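Long-range contacts in glycosyl hydrolase, family 31/fibronectin type III domain protein (Clostridium perfringens, PDB 4UAP), which binds N-acetylgalactosamine through a beta-sandwich carbohydrate-binding module of family 32, probably directing a family 31 glycoside hydrolase to galacto-configured sugars: residues T29-S34 and Y73-S78; S35-K40 and N138-N143; L67-I72 and E146-S151; V90-Y95 and T114-G119. One frame throughout, in Å; residues are numbered along the deposited sequence.

Overall arrangement
From the N terminus, the loop 29-34 is pinned to the end of strand 64-74 by contact 1, closing a loop of 38 residues, and the next residues, 35-40, pair with the start of strand 141-149 in contact 2, which closes one of 97. Contact 3 joins strands 64-74 and 141-149 further along, about 22 Å from contact 2 between centres, and closes a loop of 73. Contacts 1, 2 and 3 cross one another in the chain, and all three work on one sheet. Contact 4 follows contact 1 in series, closes a short loop of 18 nested inside contacts 2 and 3, and ties that sheet to the facing one. Contacts 1 and 2 meet at the sugar pocket.

Contact 1 (T29-S34 and Y73-S78); sequences TSSDDS and YNRMNS. With NGA (2-acetamido-2-deoxy-beta-D-galactopyranose), chain C.
Thr29 lays its CG2 methyl over one face of the Tyr73 ring, and two residues on, Ser31 ties this loop of the beta-sandwich to the chain just after strand 64-74, beside the N-acetylgalactosamine pocket. CG2 lies 3.8 Å from the Tyr73 ring centroid and only 5° off the ring normal, a CH-pi contact that suits a small branched residue facing a flat one. The ring's hydroxyl turns to Glu146. Ser31 is short enough to let its OG, anti to the carbonyl carbon (chi1 -65°), take the backbone N-H of Met76 at 2.8 Å in a nearly straight bond (174°); Asn143 ND2 also bonds this oxygen. Arg75 is stretched out from CG to NE, which carries its guanidinium to the sugar, whose O3 lies at the guanidinium edge. Asp33 OD1 stays 4.2 Å from Arg75 NH2 and well out of the guanidinium plane, so only the charges attract; its salt bridge is with Arg36 NH1. A water accepts a weak bond from Arg75 NH2 while donating to Asp33 OD1. Arg75 NH1 donates to two hydroxyl oxygens of the sugar, NGA O3 at 2.9 Å and NGA O4 at 3.1 Å.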
loop_
_atom_site.group_PDB
_atom_site.type_symbol
_atom_site.label_atom_id
_atom_site.label_comp_id
_atom_site.label_asym_id
_atom_site.label_seq_id
_atom_site.Cartn_x
_atom_site.Cartn_y
_atom_site.Cartn_z
ATOM N N THR A 29 3.138 -11.928 1.550
ATOM C CA THR A 29 1.800 -11.415 1.836
ATOM C C THR A 29 1.333 -11.682 3.263
ATOM O O THR A 29 0.239 -11.273 3.645
ATOM C CB THR A 29 0.763 -12.023 0.875
ATOM O OG1 THR A 29 0.819 -13.449 0.973
ATOM C CG2 THR A 29 1.041 -11.594 -0.563
ATOM N N SER A 30 2.144 -12.377 4.053
ATOM C CA SER A 30 1.745 -12.669 5.434
ATOM C C SER A 30 1.818 -11.407 6.286
ATOM O O SER A 30 2.422 -10.408 5.880
ATOM C CB SER A 30 2.625 -13.760 6.044
ATOM O OG SER A 30 3.873 -13.220 6.447
ATOM N N SER A 31 1.215 -11.459 7.469
ATOM C CA SER A 31 1.181 -10.305 8.373
ATOM C C SER A 31 2.390 -10.227 9.308
ATOM O O SER A 31 2.464 -9.329 10.153
ATOM C CB SER A 31 -0.103 -10.327 9.207
ATOM O OG SER A 31 -1.249 -10.163 8.385
ATOM N N ASP A 32 3.330 -11.160 9.157
ATOM C CA ASP A 32 4.540 -11.202 9.983
ATOM C C ASP A 32 5.303 -9.887 9.887
ATOM O O ASP A 32 5.269 -9.248 8.839
ATOM C CB ASP A 32 5.443 -12.356 9.542
ATOM C CG ASP A 32 4.780 -13.724 9.713
ATOM O OD1 ASP A 32 4.321 -14.032 10.834
ATOM O OD2 ASP A 32 4.714 -14.488 8.724
ATOM N N ASP A 33 5.995 -9.490 10.959
ATOM C CA ASP A 33 6.807 -8.266 10.935
ATOM C C ASP A 33 7.766 -8.257 9.751
ATOM O O ASP A 33 8.032 -7.205 9.158
ATOM C CB ASP A 33 7.626 -8.103 12.222
ATOM C CG ASP A 33 6.776 -7.750 13.432
ATOM O OD1 ASP A 33 5.592 -7.379 13.264
ATOM O OD2 ASP A 33 7.308 -7.828 14.563
ATOM N N SER A 34 8.297 -9.434 9.420
ATOM C CA SER A 34 9.305 -9.543 8.374
ATOM C C SER A 34 8.741 -9.354 6.953
ATOM O O SER A 34 9.505 -9.190 5.998
ATOM C CB SER A 34 10.008 -10.898 8.478
ATOM O OG SER A 34 9.077 -11.952 8.316
ATOM N N TYR A 73 -2.677 -6.167 0.589
ATOM C CA TYR A 73 -2.790 -7.135 1.666
ATOM C C TYR A 73 -2.607 -6.437 3.009
ATOM O O TYR A 73 -1.552 -5.862 3.297
ATOM C CB TYR A 73 -1.770 -8.259 1.490
ATOM C CG TYR A 73 -2.060 -9.154 0.301
ATOM C CD1 TYR A 73 -1.674 -8.783 -0.990
ATOM C CD2 TYR A 73 -2.725 -10.372 0.469
ATOM C CE1 TYR A 73 -1.939 -9.602 -2.077
ATOM C CE2 TYR A 73 -3.005 -11.192 -0.619
ATOM C CZ TYR A 73 -2.604 -10.808 -1.879
ATOM O OH TYR A 73 -2.869 -11.629 -2.946
ATOM N N ASN A 74 -3.657 -6.483 3.824
ATOM C CA ASN A 74 -3.689 -5.751 5.076
ATOM C C ASN A 74 -3.190 -6.589 6.242
ATOM O O ASN A 74 -3.254 -7.814 6.209
ATOM C CB ASN A 74 -5.107 -5.258 5.357
ATOM C CG ASN A 74 -5.586 -4.283 4.306
ATOM O OD1 ASN A 74 -4.914 -3.295 4.024
ATOM N ND2 ASN A 74 -6.727 -4.581 3.687
ATOM N N ARG A 75 -2.691 -5.914 7.270
ATOM C CA ARG A 75 -2.153 -6.616 8.425
ATOM C C ARG A 75 -3.296 -7.197 9.245
ATOM O O ARG A 75 -4.134 -6.462 9.761
ATOM C CB ARG A 75 -1.295 -5.691 9.289
ATOM C CG ARG A 75 -0.683 -6.415 10.488
ATOM C CD ARG A 75 0.006 -5.454 11.425
ATOM N NE ARG A 75 0.574 -6.168 12.560
ATOM C CZ ARG A 75 1.289 -5.585 13.515
ATOM N NH1 ARG A 75 1.514 -4.277 13.466
ATOM N NH2 ARG A 75 1.772 -6.312 14.512
ATOM N N MET A 76 -3.316 -8.520 9.368
ATOM C CA MET A 76 -4.392 -9.200 10.085
ATOM C C MET A 76 -3.872 -9.887 11.346
ATOM O O MET A 76 -2.705 -10.289 11.417
ATOM C CB MET A 76 -5.083 -10.236 9.185
ATOM C CG MET A 76 -5.542 -9.688 7.823
ATOM S SD MET A 76 -6.680 -8.288 7.914
ATOM C CE MET A 76 -8.184 -9.143 8.378
ATOM N N ASN A 77 -4.747 -10.020 12.337
ATOM C CA ASN A 77 -4.436 -10.815 13.519
ATOM C C ASN A 77 -4.610 -12.281 13.189
ATOM O O ASN A 77 -5.276 -12.612 12.213
ATOM C CB ASN A 77 -5.341 -10.424 14.684
ATOM C CG ASN A 77 -5.192 -8.978 15.057
ATOM O OD1 ASN A 77 -4.073 -8.481 15.196
ATOM N ND2 ASN A 77 -6.313 -8.287 15.222
ATOM N N SER A 78 -4.031 -13.161 14.004
ATOM C CA SER A 78 -4.106 -14.598 13.734
ATOM C C SER A 78 -5.550 -15.111 13.676
ATOM O O SER A 78 -5.829 -16.090 12.992
ATOM C CB SER A 78 -3.323 -15.384 14.794
ATOM O OG SER A 78 -3.896 -15.197 16.078
HETATM C C1 NGA C . 3.246 -1.894 18.078
HETATM C C2 NGA C . 3.098 -3.143 17.214
HETATM C C3 NGA C . 4.045 -3.062 16.035
HETATM C C4 NGA C . 3.825 -1.736 15.320
HETATM C C5 NGA C . 4.142 -0.600 16.293
HETATM C C6 NGA C . 3.957 0.815 15.760
HETATM C C7 NGA C . 2.485 -5.370 18.079
HETATM C C8 NGA C . 2.938 -6.549 18.890
HETATM N N2 NGA C . 3.359 -4.360 17.984
HETATM O O1 NGA C . 2.113 -1.809 18.909
HETATM O O3 NGA C . 3.796 -4.176 15.212
HETATM O O4 NGA C . 2.475 -1.664 14.911
HETATM O O5 NGA C . 3.261 -0.675 17.375
HETATM O O6 NGA C . 4.163 1.754 16.811
HETATM O O7 NGA C . 1.365 -5.374 17.547
HETATM O O HOH W 1 4.859 -6.435 15.741
#

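Contact 2 (S35-K40 and N138-N143); sequences SRMDLK and NTLAIN. With CA (calcium ion), chain D.
Met37 and Ile142 form a hydrogen-bonded antiparallel pair, Met37 N to Ile142 O 2.8 Å and Ile142 N to Met37 O 2.9 Å, and Leu39 N continues the ladder to Leu140 O. On the Met37 side the contact is apolar: the flexible thioether chain brings CE to 4.0 Å from Leu140 CD2, while Met37 and Ile142 lie side by side. Across the strands Ala141 faces Asp38, its small CB just 3.2 Å from Asp38 OD1. That carboxylate is gripped side-on by Arg36, whose NE bonds OD1 and whose NH2 bonds OD2 at 2.7 Å, both close to the guanidinium plane and on the syn sides. A bend at chi3 (-46°) sets NE where it can meet Asp38 OD1; Asp33 OD1 and Ser31 O hold NH1, and together these partners probably fix the guanidinium beside the sugar. Beyond the ladder, Ser35 O and Asn143 O bind the calcium ion at 2.4 and 2.3 Å. Lys23, Asp26, Thr28 and Glu144 complete this site, consistent with the structural calcium of family 32 beta-sandwiches.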
loop_
_atom_site.group_PDB
_atom_site.type_symbol
_atom_site.label_atom_id
_atom_site.label_comp_id
_atom_site.label_asym_id
_atom_site.label_seq_id
_atom_site.Cartn_x
_atom_site.Cartn_y
_atom_site.Cartn_z
ATOM N N SER A 35 7.416 -9.369 6.818
ATOM C CA SER A 35 6.764 -9.191 5.507
ATOM C C SER A 35 6.378 -7.745 5.184
ATOM O O SER A 35 6.206 -7.387 4.015
ATOM C CB SER A 35 5.489 -10.045 5.420
ATOM O OG SER A 35 5.744 -11.422 5.650
ATOM N N ARG A 36 6.228 -6.918 6.214
ATOM C CA ARG A 36 5.466 -5.676 6.087
ATOM C C ARG A 36 6.272 -4.412 5.823
ATOM O O ARG A 36 7.445 -4.320 6.190
ATOM C CB ARG A 36 4.646 -5.437 7.365
ATOM C CG ARG A 36 3.704 -6.558 7.767
ATOM C CD ARG A 36 2.694 -6.043 8.790
ATOM N NE ARG A 36 3.357 -5.266 9.837
ATOM C CZ ARG A 36 3.797 -5.764 10.990
ATOM N NH1 ARG A 36 3.635 -7.057 11.283
ATOM N NH2 ARG A 36 4.398 -4.962 11.857
ATOM N N MET A 37 5.607 -3.442 5.192
ATOM C CA MET A 37 5.984 -2.032 5.243
ATOM C C MET A 37 5.206 -1.380 6.387
ATOM O O MET A 37 3.974 -1.466 6.427
ATOM C CB MET A 37 5.671 -1.319 3.917
ATOM C CG MET A 37 6.106 0.167 3.858
ATOM S SD MET A 37 5.058 1.258 2.846
ATOM C CE MET A 37 3.721 1.460 4.006
ATOM N N ASP A 38 5.921 -0.740 7.310
ATOM C CA ASP A 38 5.320 -0.069 8.458
ATOM C C ASP A 38 5.791 1.385 8.535
ATOM O O ASP A 38 6.965 1.673 8.308
ATOM C CB ASP A 38 5.700 -0.766 9.776
ATOM C CG ASP A 38 4.836 -1.997 10.103
ATOM O OD1 ASP A 38 4.207 -2.609 9.208
ATOM O OD2 ASP A 38 4.807 -2.357 11.297
ATOM N N LEU A 39 4.885 2.290 8.883
ATOM C CA LEU A 39 5.271 3.619 9.337
ATOM C C LEU A 39 6.157 3.456 10.574
ATOM O O LEU A 39 6.056 2.441 11.269
ATOM C CB LEU A 39 4.030 4.449 9.658
ATOM C CG LEU A 39 3.850 5.727 8.842
ATOM C CD1 LEU A 39 3.802 5.411 7.355
ATOM C CD2 LEU A 39 2.599 6.482 9.299
ATOM N N LYS A 40 7.013 4.437 10.857
ATOM C CA LYS A 40 7.929 4.342 11.999
ATOM C C LYS A 40 7.232 3.903 13.287
ATOM O O LYS A 40 6.204 4.469 13.680
ATOM C CB LYS A 40 8.628 5.683 12.251
ATOM C CG LYS A 40 9.748 6.023 11.281
ATOM C CD LYS A 40 10.433 7.327 11.695
ATOM C CE LYS A 40 11.495 7.739 10.683
ATOM N NZ LYS A 40 12.354 6.597 10.267
ATOM N N ASN A 138 -0.176 8.256 12.981
ATOM C CA ASN A 138 1.254 7.942 12.979
ATOM C C ASN A 138 1.522 6.446 12.857
ATOM O O ASN A 138 2.638 5.991 13.116
ATOM C CB ASN A 138 1.937 8.472 14.246
ATOM C CG ASN A 138 1.799 9.973 14.403
ATOM O OD1 ASN A 138 1.297 10.445 15.411
ATOM N ND2 ASN A 138 2.249 10.731 13.402
ATOM N N THR A 139 0.514 5.687 12.440
ATOM C CA THR A 139 0.627 4.237 12.404
ATOM C C THR A 139 0.055 3.665 11.106
ATOM O O THR A 139 -1.005 4.088 10.644
ATOM C CB THR A 139 -0.100 3.601 13.625
ATOM O OG1 THR A 139 0.381 4.203 14.838
ATOM C CG2 THR A 139 0.129 2.096 13.684
ATOM N N LEU A 140 0.757 2.699 10.523
ATOM C CA LEU A 140 0.309 2.053 9.292
ATOM C C LEU A 140 1.117 0.794 9.049
ATOM O O LEU A 140 2.344 0.820 9.150
ATOM C CB LEU A 140 0.466 2.997 8.087
ATOM C CG LEU A 140 0.045 2.390 6.744
ATOM C CD1 LEU A 140 -1.476 2.202 6.698
ATOM C CD2 LEU A 140 0.534 3.235 5.587
ATOM N N ALA A 141 0.435 -0.297 8.714
ATOM C CA ALA A 141 1.103 -1.537 8.347
ATOM C C ALA A 141 0.449 -2.118 7.106
ATOM O O ALA A 141 -0.765 -2.306 7.066
ATOM C CB ALA A 141 1.058 -2.547 9.499
ATOM N N ILE A 142 1.259 -2.399 6.092
ATOM C CA ILE A 142 0.785 -3.048 4.877
ATOM C C ILE A 142 1.689 -4.237 4.562
ATOM O O ILE A 142 2.910 -4.096 4.558
ATOM C CB ILE A 142 0.765 -2.058 3.689
ATOM C CG1 ILE A 142 -0.182 -0.887 3.995
ATOM C CG2 ILE A 142 0.373 -2.776 2.397
ATOM C CD1 ILE A 142 -0.123 0.255 2.937
ATOM N N ASN A 143 1.099 -5.407 4.318
ATOM C CA ASN A 143 1.883 -6.610 4.025
ATOM C C ASN A 143 2.503 -6.610 2.635
ATOM O O ASN A 143 3.641 -7.010 2.448
ATOM C CB ASN A 143 1.013 -7.867 4.154
ATOM C CG ASN A 143 0.390 -8.011 5.516
ATOM O OD1 ASN A 143 0.691 -7.246 6.438
ATOM N ND2 ASN A 143 -0.479 -9.014 5.661
HETATM CA CA CA D . 5.619 -7.958 1.773
HETATM O O HOH W 2 3.380 1.879 12.053
HETATM O O HOH W 3 5.355 6.937 13.156
HETATM O O HOH W 4 3.704 3.448 14.316
#

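Contact 3 (L67-I72 and E146-S151); sequences LENFTI and EFYEKS
Tyr148 O accepts two N-H groups from neighbouring residues of the other strand, Glu68 N at 2.7 Å and, weakly, Asn69 N at 3.4 Å. Both residues face Tyr148, which makes this a classic beta bulge where the register slips by one. Past it the pairing is regular: Tyr148 N bonds Asn69 O at 2.9 Å, and Thr71 and Glu146 exchange two bonds, N to O each way. The strands thus form an antiparallel pair, 160° apart, within one sheet of the sandwich, and their side chains fall on two faces. On the polar face Thr71 OG1 donates to Asn69 OD1 at 2.9 Å, coming from above the amide carbonyl plane. Asn69 lies side by side with Tyr148, OD1 3.3 Å from the ring's CD1, the two planes 42° apart. Tyr148 OH donates to Glu146 OE1, and the same oxygen is bonded by Tyr73 OH, so a carboxylate suits this site between two phenols. The other face is apolar. There Phe70 CB sits over the Phe147 ring, 3.5 Å from its CD2, and Leu67 CD1 meets the edge of that ring.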
loop_
_atom_site.group_PDB
_atom_site.type_symbol
_atom_site.label_atom_id
_atom_site.label_comp_id
_atom_site.label_asym_id
_atom_site.label_seq_id
_atom_site.Cartn_x
_atom_site.Cartn_y
_atom_site.Cartn_z
ATOM N N LEU A 67 -4.246 -3.580 -16.647
ATOM C CA LEU A 67 -4.376 -4.255 -15.356
ATOM C C LEU A 67 -5.788 -4.755 -15.080
ATOM O O LEU A 67 -6.761 -4.034 -15.293
ATOM C CB LEU A 67 -3.960 -3.304 -14.225
ATOM C CG LEU A 67 -2.538 -2.741 -14.265
ATOM C CD1 LEU A 67 -2.315 -1.725 -13.145
ATOM C CD2 LEU A 67 -1.528 -3.887 -14.186
ATOM N N GLU A 68 -5.899 -5.984 -14.589
ATOM C CA GLU A 68 -7.175 -6.473 -14.073
ATOM C C GLU A 68 -7.463 -5.845 -12.703
ATOM O O GLU A 68 -8.581 -5.413 -12.428
ATOM C CB GLU A 68 -7.175 -8.001 -13.970
ATOM C CG GLU A 68 -7.085 -8.719 -15.315
ATOM C CD GLU A 68 -8.405 -8.717 -16.103
ATOM O OE1 GLU A 68 -9.325 -7.931 -15.765
ATOM O OE2 GLU A 68 -8.519 -9.514 -17.065
ATOM N N ASN A 69 -6.446 -5.779 -11.848
ATOM C CA ASN A 69 -6.610 -5.188 -10.517
ATOM C C ASN A 69 -5.281 -4.913 -9.846
ATOM O O ASN A 69 -4.241 -5.368 -10.317
ATOM C CB ASN A 69 -7.441 -6.117 -9.607
ATOM C CG ASN A 69 -6.639 -7.321 -9.093
ATOM O OD1 ASN A 69 -5.717 -7.179 -8.282
ATOM N ND2 ASN A 69 -7.000 -8.508 -9.551
ATOM N N PHE A 70 -5.310 -4.181 -8.739
ATOM C CA PHE A 70 -4.247 -4.358 -7.768
ATOM C C PHE A 70 -4.890 -4.709 -6.433
ATOM O O PHE A 70 -6.052 -4.379 -6.173
ATOM C CB PHE A 70 -3.306 -3.139 -7.683
ATOM C CG PHE A 70 -3.955 -1.853 -7.254
ATOM C CD1 PHE A 70 -4.146 -1.569 -5.909
ATOM C CD2 PHE A 70 -4.306 -0.899 -8.196
ATOM C CE1 PHE A 70 -4.710 -0.369 -5.519
ATOM C CE2 PHE A 70 -4.884 0.305 -7.808
ATOM C CZ PHE A 70 -5.077 0.571 -6.472
ATOM N N THR A 71 -4.127 -5.433 -5.624
ATOM C CA THR A 71 -4.604 -6.018 -4.386
ATOM C C THR A 71 -3.672 -5.646 -3.250
ATOM O O THR A 71 -2.477 -5.950 -3.298
ATOM C CB THR A 71 -4.689 -7.548 -4.487
ATOM O OG1 THR A 71 -5.640 -7.906 -5.503
ATOM C CG2 THR A 71 -5.106 -8.151 -3.156
ATOM N N ILE A 72 -4.232 -4.985 -2.241
ATOM C CA ILE A 72 -3.502 -4.576 -1.056
ATOM C C ILE A 72 -3.753 -5.611 0.039
ATOM O O ILE A 72 -4.906 -5.918 0.350
ATOM C CB ILE A 72 -3.941 -3.168 -0.580
ATOM C CG1 ILE A 72 -3.767 -2.142 -1.719
ATOM C CG2 ILE A 72 -3.155 -2.745 0.668
ATOM C CD1 ILE A 72 -4.387 -0.775 -1.438
ATOM N N GLU A 146 -0.014 -6.201 -4.665
ATOM C CA GLU A 146 0.187 -7.001 -5.879
ATOM C C GLU A 146 -0.590 -6.437 -7.057
ATOM O O GLU A 146 -1.720 -5.978 -6.890
ATOM C CB GLU A 146 -0.255 -8.452 -5.649
ATOM C CG GLU A 146 0.565 -9.192 -4.628
ATOM C CD GLU A 146 0.190 -10.649 -4.544
ATOM O OE1 GLU A 146 -0.957 -10.988 -4.911
ATOM O OE2 GLU A 146 1.044 -11.454 -4.114
ATOM N N PHE A 147 0.006 -6.500 -8.246
ATOM C CA PHE A 147 -0.627 -5.994 -9.464
ATOM C C PHE A 147 -0.890 -7.152 -10.428
ATOM O O PHE A 147 -0.007 -7.967 -10.685
ATOM C CB PHE A 147 0.254 -4.915 -10.120
ATOM C CG PHE A 147 0.406 -3.677 -9.276
ATOM C CD1 PHE A 147 1.294 -3.654 -8.211
ATOM C CD2 PHE A 147 -0.367 -2.554 -9.523
ATOM C CE1 PHE A 147 1.416 -2.531 -7.410
ATOM C CE2 PHE A 147 -0.250 -1.425 -8.741
ATOM C CZ PHE A 147 0.644 -1.412 -7.676
ATOM N N TYR A 148 -2.115 -7.240 -10.930
ATOM C CA TYR A 148 -2.502 -8.349 -11.805
ATOM C C TYR A 148 -2.771 -7.849 -13.214
ATOM O O TYR A 148 -3.674 -7.037 -13.435
ATOM C CB TYR A 148 -3.733 -9.070 -11.251
ATOM C CG TYR A 148 -3.425 -9.924 -10.046
ATOM C CD1 TYR A 148 -3.353 -9.368 -8.772
ATOM C CD2 TYR A 148 -3.190 -11.283 -10.185
ATOM C CE1 TYR A 148 -3.062 -10.153 -7.664
ATOM C CE2 TYR A 148 -2.902 -12.074 -9.095
ATOM C CZ TYR A 148 -2.832 -11.510 -7.839
ATOM O OH TYR A 148 -2.535 -12.311 -6.763
ATOM N N GLU A 149 -1.982 -8.331 -14.165
ATOM C CA GLU A 149 -2.082 -7.870 -15.544
ATOM C C GLU A 149 -3.224 -8.571 -16.292
ATOM O O GLU A 149 -3.516 -9.743 -16.049
ATOM C CB GLU A 149 -0.747 -8.089 -16.266
ATOM C CG GLU A 149 -0.653 -7.392 -17.622
ATOM C CD GLU A 149 0.718 -7.531 -18.275
ATOM O OE1 GLU A 149 1.529 -8.372 -17.823
ATOM O OE2 GLU A 149 0.982 -6.788 -19.245
ATOM N N LYS A 150 -3.877 -7.848 -17.196
ATOM C CA LYS A 150 -4.898 -8.454 -18.036
ATOM C C LYS A 150 -4.214 -9.322 -19.085
ATOM O O LYS A 150 -3.507 -8.804 -19.957
ATOM C CB LYS A 150 -5.779 -7.395 -18.700
ATOM C CG LYS A 150 -6.938 -7.969 -19.529
ATOM C CD LYS A 150 -7.872 -6.859 -19.999
ATOM C CE LYS A 150 -9.080 -7.387 -20.766
ATOM N NZ LYS A 150 -8.697 -8.005 -22.067
ATOM N N SER A 151 -4.419 -10.636 -18.950
ATOM C CA SER A 151 -3.927 -11.682 -19.858
ATOM C C SER A 151 -2.870 -11.244 -20.872
ATOM O O SER A 151 -3.064 -11.371 -22.080
ATOM C CB SER A 151 -5.115 -12.302 -20.606
ATOM O OG SER A 151 -5.974 -11.298 -21.125
#

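Contact 4 (V90-Y95 and T114-G119); sequences VKAVGY and TVYELG
Tyr116 CG stands beside the backbone N and anti to the carbonyl carbon (chi1 -86°), which starts the ring on its way across to strand 90-95; in Val90, CG1 sits between the backbone N and the carbonyl carbon and meets that ring. The two strands run 28° from parallel, their axes 10.0 Å apart at closest, with no hydrogen bonds between them, so the contact is made mainly by side chains. Tyr116 spans most of the gap. Its ring offers one face to Ala92, whose CB lies 3.9 Å from CE2 in a CH-pi contact, 26° off the ring normal. A methyl suits this place because the large ring already occupies the layer. Val90 comes at the edge instead: CG1 lies in the ring plane, 4.0 Å from Tyr116 CE1 and 3.6 Å from the phenolic OH, as Val90 and Tyr116, which point opposite ways, overlap alongside each other. A further apolar touch, Val90 CG1 to Thr114 CG2 at 4.3 Å, extends the contact along the strands. The buried hydroxyl is not left without a partner, since Tyr116 OH is hydrogen-bonded to Gly104 O on the neighbouring strand. Phe70 stacks on the same ring and Lys106 makes a cation-pi contact with it. Such aromatic and aliphatic side chains, interleaved between two facing antiparallel sheets, form the core of a beta-sandwich, here that of a carbohydrate-binding module.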
loop_
_atom_site.group_PDB
_atom_site.type_symbol
_atom_site.label_atom_id
_atom_site.label_comp_id
_atom_site.label_asym_id
_atom_site.label_seq_id
_atom_site.Cartn_x
_atom_site.Cartn_y
_atom_site.Cartn_z
ATOM N N VAL A 90 -8.186 4.351 2.089
ATOM C CA VAL A 90 -7.184 4.451 1.043
ATOM C C VAL A 90 -7.796 5.114 -0.165
ATOM O O VAL A 90 -9.005 5.028 -0.388
ATOM C CB VAL A 90 -6.633 3.050 0.660
ATOM C CG1 VAL A 90 -7.724 2.190 0.013
ATOM C CG2 VAL A 90 -5.386 3.152 -0.234
ATOM N N LYS A 91 -6.965 5.792 -0.940
ATOM C CA LYS A 91 -7.397 6.258 -2.243
ATOM C C LYS A 91 -6.325 5.904 -3.254
ATOM O O LYS A 91 -5.192 5.574 -2.889
ATOM C CB LYS A 91 -7.664 7.770 -2.239
ATOM C CG LYS A 91 -6.437 8.628 -1.956
ATOM C CD LYS A 91 -6.721 10.110 -2.221
ATOM C CE LYS A 91 -5.448 10.930 -2.049
ATOM N NZ LYS A 91 -5.678 12.396 -2.173
ATOM N N ALA A 92 -6.671 5.980 -4.530
ATOM C CA ALA A 92 -5.683 5.707 -5.556
ATOM C C ALA A 92 -5.979 6.498 -6.822
ATOM O O ALA A 92 -7.128 6.854 -7.104
ATOM C CB ALA A 92 -5.624 4.217 -5.856
ATOM N N VAL A 93 -4.917 6.766 -7.569
ATOM C CA VAL A 93 -4.977 7.509 -8.819
ATOM C C VAL A 93 -4.070 6.807 -9.814
ATOM O O VAL A 93 -2.989 6.339 -9.442
ATOM C CB VAL A 93 -4.521 8.968 -8.642
ATOM C CG1 VAL A 93 -4.547 9.702 -9.975
ATOM C CG2 VAL A 93 -5.399 9.680 -7.618
ATOM N N GLY A 94 -4.511 6.711 -11.065
ATOM C CA GLY A 94 -3.699 6.098 -12.096
ATOM C C GLY A 94 -3.337 7.144 -13.133
ATOM O O GLY A 94 -4.057 8.132 -13.299
ATOM N N TYR A 95 -2.221 6.930 -13.820
ATOM C CA TYR A 95 -1.775 7.840 -14.872
ATOM C C TYR A 95 -1.434 7.073 -16.142
ATOM O O TYR A 95 -0.920 5.955 -16.103
ATOM C CB TYR A 95 -0.554 8.654 -14.424
ATOM C CG TYR A 95 -0.816 9.549 -13.234
ATOM C CD1 TYR A 95 -0.688 9.068 -11.938
ATOM C CD2 TYR A 95 -1.199 10.868 -13.407
ATOM C CE1 TYR A 95 -0.935 9.886 -10.846
ATOM C CE2 TYR A 95 -1.445 11.689 -12.332
ATOM C CZ TYR A 95 -1.305 11.199 -11.052
ATOM O OH TYR A 95 -1.553 12.024 -9.980
ATOM N N THR A 114 -7.673 -5.573 0.104
ATOM C CA THR A 114 -8.420 -4.461 -0.442
ATOM C C THR A 114 -8.126 -4.473 -1.924
ATOM O O THR A 114 -6.977 -4.296 -2.330
ATOM C CB THR A 114 -8.013 -3.125 0.195
ATOM O OG1 THR A 114 -8.394 -3.135 1.578
ATOM C CG2 THR A 114 -8.689 -1.943 -0.516
ATOM N N VAL A 115 -9.152 -4.722 -2.726
ATOM C CA VAL A 115 -8.950 -4.941 -4.151
ATOM C C VAL A 115 -9.539 -3.800 -4.981
ATOM O O VAL A 115 -10.716 -3.461 -4.845
ATOM C CB VAL A 115 -9.561 -6.282 -4.593
ATOM C CG1 VAL A 115 -9.348 -6.509 -6.092
ATOM C CG2 VAL A 115 -8.941 -7.427 -3.796
ATOM N N TYR A 116 -8.691 -3.192 -5.808
ATOM C CA TYR A 116 -9.128 -2.219 -6.809
ATOM C C TYR A 116 -9.324 -2.936 -8.131
ATOM O O TYR A 116 -8.349 -3.349 -8.768
ATOM C CB TYR A 116 -8.109 -1.079 -6.964
ATOM C CG TYR A 116 -8.285 0.060 -5.983
ATOM C CD1 TYR A 116 -7.869 -0.058 -4.659
ATOM C CD2 TYR A 116 -8.859 1.260 -6.382
ATOM C CE1 TYR A 116 -8.021 0.995 -3.757
ATOM C CE2 TYR A 116 -9.017 2.312 -5.497
ATOM C CZ TYR A 116 -8.599 2.176 -4.182
ATOM O OH TYR A 116 -8.761 3.231 -3.308
ATOM N N GLU A 117 -10.579 -3.115 -8.531
ATOM C CA GLU A 117 -10.869 -3.764 -9.801
ATOM C C GLU A 117 -10.750 -2.734 -10.910
ATOM O O GLU A 117 -11.461 -1.724 -10.904
ATOM C CB GLU A 117 -12.260 -4.397 -9.799
ATOM C CG GLU A 117 -12.431 -5.531 -8.799
ATOM C CD GLU A 117 -11.672 -6.778 -9.208
ATOM O OE1 GLU A 117 -11.088 -6.783 -10.311
ATOM O OE2 GLU A 117 -11.666 -7.756 -8.430
ATOM N N LEU A 118 -9.855 -2.989 -11.857
ATOM C CA LEU A 118 -9.513 -1.992 -12.871
ATOM C C LEU A 118 -10.033 -2.333 -14.269
ATOM O O LEU A 118 -9.948 -1.509 -15.177
ATOM C CB LEU A 118 -7.999 -1.801 -12.916
ATOM C CG LEU A 118 -7.380 -1.283 -11.612
ATOM C CD1 LEU A 118 -5.873 -1.180 -11.745
ATOM C CD2 LEU A 118 -7.991 0.071 -11.234
ATOM N N GLY A 119 -10.554 -3.547 -14.439
ATOM C CA GLY A 119 -11.185 -3.955 -15.685
ATOM C C GLY A 119 -10.371 -3.769 -16.952
ATOM O O GLY A 119 -10.925 -3.490 -18.016
#